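PDB 7BXD: GDSL-like protein from Collinsella aerofaciens ATCC 25986, which probably hydrolyses acyl esters, as a member of the GDSL-like lipase/acylhydrolase family of SGNH hydrolases. Local coordinates for residues F127-R136 with Y179-Y190. Residues are numbered along the deposited sequence; the frame is centred on the assembly and turned at random.
Sequences FYGAVDYLIR and YVRAMLEVCDRY
Val186 sets its side chain as a knob into the hole formed by Tyr128, Val131, Asp132 and Ile135, a compact example of two helices running in the same general direction, crossing at -38°, with a valine held by mixed aliphatic, aromatic and polar walls. Its CG1 rests against the backbone of Asp132, while CG2 reaches Tyr128 CD1. Ile135 CG2 packs 3.7 Å from Tyr190 CB. Ala182 CB lies over the Tyr128 ring face in a CH-pi contact, 3.5 Å from the centroid. The edge of Tyr179 points at one face of Phe127 in a T-shaped pair, planes at 73°, and Val131 CG2 lies over the other. Two hydrogen bonds run along the outer margin of this apolar seam. Tyr128 OH donates to Glu185 OE1 (2.6 Å) from above the carboxylate plane; an alanine in place of Tyr128 would probably leave Glu185 OE1 without this donor and open a gap over Ala182 CB. Asp132, its CG swung opposite the main-chain N (chi1 -176°), accepts Tyr190 OH at OD1 (2.6 Å), syn but tilted out of plane, and salt-bridges Arg136 NE through OD2 (2.7 Å). Val131, Ile135, Met183 and Cys187 touch Phe149 of strand 146-150, seating both helices on one side of the parallel sheet, as in the three-layer alpha/beta/alpha fold of SGNH hydrolases.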
loop_
_atom_site.group_PDB
_atom_site.type_symbol
_atom_site.label_atom_id
_atom_site.label_comp_id
_atom_site.label_asym_id
_atom_site.label_seq_id
_atom_site.Cartn_x
_atom_site.Cartn_y
_atom_site.Cartn_z
ATOM N N PHE A 127 -13.762 5.081 2.455
ATOM C CA PHE A 127 -12.587 4.764 1.658
ATOM C C PHE A 127 -12.420 5.720 0.486
ATOM O O PHE A 127 -11.312 6.211 0.231
ATOM C CB PHE A 127 -12.649 3.327 1.171
ATOM C CG PHE A 127 -11.326 2.837 0.660
ATOM C CD1 PHE A 127 -10.256 2.611 1.538
ATOM C CD2 PHE A 127 -11.144 2.574 -0.701
ATOM C CE1 PHE A 127 -9.051 2.158 1.064
ATOM C CE2 PHE A 127 -9.929 2.112 -1.151
ATOM C CZ PHE A 127 -8.886 1.901 -0.270
ATOM N N TYR A 128 -13.498 5.957 -0.277
ATOM C CA TYR A 128 -13.394 6.905 -1.399
ATOM C C TYR A 128 -12.893 8.255 -0.920
ATOM O O TYR A 128 -12.073 8.900 -1.592
ATOM C CB TYR A 128 -14.735 7.088 -2.127
ATOM C CG TYR A 128 -15.067 6.062 -3.192
ATOM C CD1 TYR A 128 -14.564 6.194 -4.489
ATOM C CD2 TYR A 128 -15.945 5.005 -2.935
ATOM C CE1 TYR A 128 -14.915 5.319 -5.497
ATOM C CE2 TYR A 128 -16.288 4.109 -3.938
ATOM C CZ TYR A 128 -15.767 4.263 -5.213
ATOM O OH TYR A 128 -16.097 3.338 -6.190
ATOM N N GLY A 129 -13.435 8.746 0.196
ATOM C CA GLY A 129 -13.067 10.064 0.674
ATOM C C GLY A 129 -11.657 10.124 1.211
ATOM O O GLY A 129 -10.983 11.154 1.076
ATOM N N ALA A 130 -11.177 9.034 1.824
ATOM C CA ALA A 130 -9.815 9.011 2.325
ATOM C C ALA A 130 -8.795 9.001 1.191
ATOM O O ALA A 130 -7.753 9.680 1.274
ATOM C CB ALA A 130 -9.629 7.808 3.245
ATOM N N VAL A 131 -9.033 8.190 0.149
ATOM C CA VAL A 131 -8.118 8.189 -0.989
ATOM C C VAL A 131 -8.093 9.576 -1.624
ATOM O O VAL A 131 -7.035 10.106 -1.986
ATOM C CB VAL A 131 -8.460 7.080 -2.001
ATOM C CG1 VAL A 131 -7.519 7.146 -3.228
ATOM C CG2 VAL A 131 -8.353 5.698 -1.348
ATOM N N ASP A 132 -9.276 10.192 -1.777
ATOM C CA ASP A 132 -9.367 11.547 -2.313
ATOM C C ASP A 132 -8.553 12.520 -1.464
ATOM O O ASP A 132 -7.793 13.343 -1.993
ATOM C CB ASP A 132 -10.853 11.918 -2.388
ATOM C CG ASP A 132 -11.095 13.273 -3.010
ATOM O OD1 ASP A 132 -11.163 13.329 -4.257
ATOM O OD2 ASP A 132 -11.218 14.259 -2.251
ATOM N N TYR A 133 -8.714 12.449 -0.141
ATOM C CA TYR A 133 -7.926 13.313 0.749
ATOM C C TYR A 133 -6.436 13.128 0.526
ATOM O O TYR A 133 -5.682 14.110 0.485
ATOM C CB TYR A 133 -8.275 13.031 2.215
ATOM C CG TYR A 133 -7.493 13.890 3.167
ATOM C CD1 TYR A 133 -6.246 13.463 3.655
ATOM C CD2 TYR A 133 -8.007 15.129 3.598
ATOM C CE1 TYR A 133 -5.523 14.249 4.516
ATOM C CE2 TYR A 133 -7.288 15.924 4.467
ATOM C CZ TYR A 133 -6.045 15.482 4.916
ATOM O OH TYR A 133 -5.318 16.294 5.791
ATOM N N LEU A 134 -5.969 11.876 0.467
ATOM C CA LEU A 134 -4.530 11.662 0.318
ATOM C C LEU A 134 -4.011 12.296 -0.955
ATOM O O LEU A 134 -2.951 12.931 -0.955
ATOM C CB LEU A 134 -4.179 10.176 0.322
ATOM C CG LEU A 134 -4.332 9.396 1.640
ATOM C CD1 LEU A 134 -3.795 7.981 1.401
ATOM C CD2 LEU A 134 -3.584 10.066 2.777
ATOM N N ILE A 135 -4.719 12.126 -2.082
ATOM C CA ILE A 135 -4.188 12.659 -3.327
ATOM C C ILE A 135 -4.163 14.179 -3.288
ATOM O O ILE A 135 -3.156 14.808 -3.659
ATOM C CB ILE A 135 -4.977 12.130 -4.541
ATOM C CG1 ILE A 135 -4.743 10.608 -4.667
ATOM C CG2 ILE A 135 -4.563 12.891 -5.817
ATOM C CD1 ILE A 135 -5.711 9.896 -5.580
ATOM N N ARG A 136 -5.255 14.791 -2.810
ATOM C CA ARG A 136 -5.286 16.258 -2.732
ATOM C C ARG A 136 -4.192 16.771 -1.809
ATOM O O ARG A 136 -3.555 17.807 -2.079
ATOM C CB ARG A 136 -6.659 16.738 -2.243
ATOM C CG ARG A 136 -7.778 16.575 -3.279
ATOM C CD ARG A 136 -9.094 17.210 -2.750
ATOM N NE ARG A 136 -9.715 16.441 -1.665
ATOM C CZ ARG A 136 -9.784 16.803 -0.377
ATOM N NH1 ARG A 136 -9.250 17.942 0.043
ATOM N NH2 ARG A 136 -10.394 16.002 0.502
ATOM N N TYR A 179 -12.811 -2.312 -2.796
ATOM C CA TYR A 179 -11.867 -1.295 -2.349
ATOM C C TYR A 179 -10.848 -0.991 -3.452
ATOM O O TYR A 179 -10.498 0.180 -3.679
ATOM C CB TYR A 179 -11.175 -1.736 -1.043
ATOM C CG TYR A 179 -12.127 -1.790 0.131
ATOM C CD1 TYR A 179 -13.001 -2.881 0.298
ATOM C CD2 TYR A 179 -12.189 -0.740 1.036
ATOM C CE1 TYR A 179 -13.905 -2.906 1.352
ATOM C CE2 TYR A 179 -13.108 -0.750 2.104
ATOM C CZ TYR A 179 -13.968 -1.843 2.246
ATOM O OH TYR A 179 -14.866 -1.915 3.283
ATOM N N VAL A 180 -10.348 -2.023 -4.133
ATOM C CA VAL A 180 -9.421 -1.795 -5.240
ATOM C C VAL A 180 -10.072 -0.927 -6.313
ATOM O O VAL A 180 -9.468 0.028 -6.812
ATOM C CB VAL A 180 -8.897 -3.132 -5.804
ATOM C CG1 VAL A 180 -8.032 -2.892 -7.007
ATOM C CG2 VAL A 180 -8.090 -3.901 -4.708
ATOM N N ARG A 181 -11.314 -1.245 -6.687
ATOM C CA ARG A 181 -12.003 -0.460 -7.714
ATOM C C ARG A 181 -12.147 0.972 -7.267
ATOM O O ARG A 181 -11.972 1.903 -8.066
ATOM C CB ARG A 181 -13.372 -1.085 -7.988
ATOM C CG ARG A 181 -13.326 -2.268 -8.927
ATOM C CD ARG A 181 -14.735 -2.613 -9.487
ATOM N NE ARG A 181 -15.752 -2.761 -8.441
ATOM C CZ ARG A 181 -15.992 -3.873 -7.753
ATOM N NH1 ARG A 181 -15.303 -4.979 -8.001
ATOM N NH2 ARG A 181 -16.933 -3.874 -6.815
ATOM N N ALA A 182 -12.502 1.184 -5.998
ATOM C CA ALA A 182 -12.651 2.561 -5.503
ATOM C C ALA A 182 -11.325 3.318 -5.645
ATOM O O ALA A 182 -11.289 4.478 -6.086
ATOM C CB ALA A 182 -13.100 2.536 -4.048
ATOM N N MET A 183 -10.217 2.684 -5.244
ATOM C CA MET A 183 -8.907 3.315 -5.375
ATOM C C MET A 183 -8.625 3.670 -6.819
ATOM O O MET A 183 -8.167 4.780 -7.116
ATOM C CB MET A 183 -7.829 2.364 -4.850
ATOM C CG MET A 183 -6.410 2.937 -4.990
ATOM S SD MET A 183 -5.137 1.861 -4.293
ATOM C CE MET A 183 -5.418 2.095 -2.560
ATOM N N LEU A 184 -8.888 2.734 -7.738
ATOM C CA LEU A 184 -8.638 3.011 -9.151
ATOM C C LEU A 184 -9.486 4.175 -9.660
ATOM O O LEU A 184 -9.023 4.978 -10.493
ATOM C CB LEU A 184 -8.876 1.756 -10.004
ATOM C CG LEU A 184 -7.898 0.610 -9.720
ATOM C CD1 LEU A 184 -8.279 -0.616 -10.507
ATOM C CD2 LEU A 184 -6.478 0.986 -10.022
ATOM N N GLU A 185 -10.742 4.275 -9.216
ATOM C CA GLU A 185 -11.611 5.358 -9.689
ATOM C C GLU A 185 -11.133 6.717 -9.175
ATOM O O GLU A 185 -11.172 7.710 -9.919
ATOM C CB GLU A 185 -13.044 5.084 -9.268
ATOM C CG GLU A 185 -13.652 3.914 -10.048
ATOM C CD GLU A 185 -15.023 3.522 -9.562
ATOM O OE1 GLU A 185 -15.562 4.167 -8.640
ATOM O OE2 GLU A 185 -15.590 2.555 -10.124
ATOM N N VAL A 186 -10.697 6.799 -7.903
ATOM C CA VAL A 186 -10.211 8.083 -7.406
ATOM C C VAL A 186 -8.895 8.426 -8.095
ATOM O O VAL A 186 -8.640 9.587 -8.466
ATOM C CB VAL A 186 -10.084 8.093 -5.872
ATOM C CG1 VAL A 186 -9.634 9.475 -5.396
ATOM C CG2 VAL A 186 -11.397 7.718 -5.231
ATOM N N CYS A 187 -8.003 7.437 -8.247
ATOM C CA CYS A 187 -6.774 7.700 -8.978
ATOM C C CYS A 187 -7.071 8.212 -10.386
ATOM O O CYS A 187 -6.420 9.155 -10.869
ATOM C CB CYS A 187 -5.902 6.435 -9.009
ATOM S SG CYS A 187 -5.062 6.141 -7.421
ATOM N N ASP A 188 -8.046 7.603 -11.068
ATOM C CA ASP A 188 -8.405 8.084 -12.401
ATOM C C ASP A 188 -8.831 9.553 -12.369
ATOM O O ASP A 188 -8.426 10.339 -13.236
ATOM C CB ASP A 188 -9.521 7.234 -13.007
ATOM C CG ASP A 188 -10.074 7.906 -14.268
ATOM O OD1 ASP A 188 -9.438 7.842 -15.329
ATOM O OD2 ASP A 188 -11.126 8.596 -14.159
ATOM N N ARG A 189 -9.644 9.939 -11.387
ATOM C CA ARG A 189 -10.091 11.328 -11.299
ATOM C C ARG A 189 -8.914 12.273 -11.380
ATOM O O ARG A 189 -9.002 13.322 -12.043
ATOM C CB ARG A 189 -10.880 11.546 -10.008
ATOM C CG ARG A 189 -11.052 12.991 -9.591
ATOM C CD ARG A 189 -11.986 13.763 -10.391
ATOM N NE ARG A 189 -12.230 15.049 -9.718
ATOM C CZ ARG A 189 -13.067 15.931 -10.210
ATOM N NH1 ARG A 189 -13.662 15.616 -11.347
ATOM N NH2 ARG A 189 -13.287 17.117 -9.607
ATOM N N TYR A 190 -7.827 11.948 -10.670
ATOM C CA TYR A 190 -6.667 12.820 -10.552
ATOM C C TYR A 190 -5.516 12.403 -11.457
ATOM O O TYR A 190 -4.391 12.876 -11.271
ATOM C CB TYR A 190 -6.222 12.895 -9.089
ATOM C CG TYR A 190 -7.303 13.505 -8.220
ATOM C CD1 TYR A 190 -7.641 14.864 -8.338
ATOM C CD2 TYR A 190 -7.980 12.737 -7.268
ATOM C CE1 TYR A 190 -8.606 15.424 -7.521
ATOM C CE2 TYR A 190 -8.964 13.302 -6.455
ATOM C CZ TYR A 190 -9.274 14.641 -6.583
ATOM O OH TYR A 190 -10.241 15.235 -5.816
#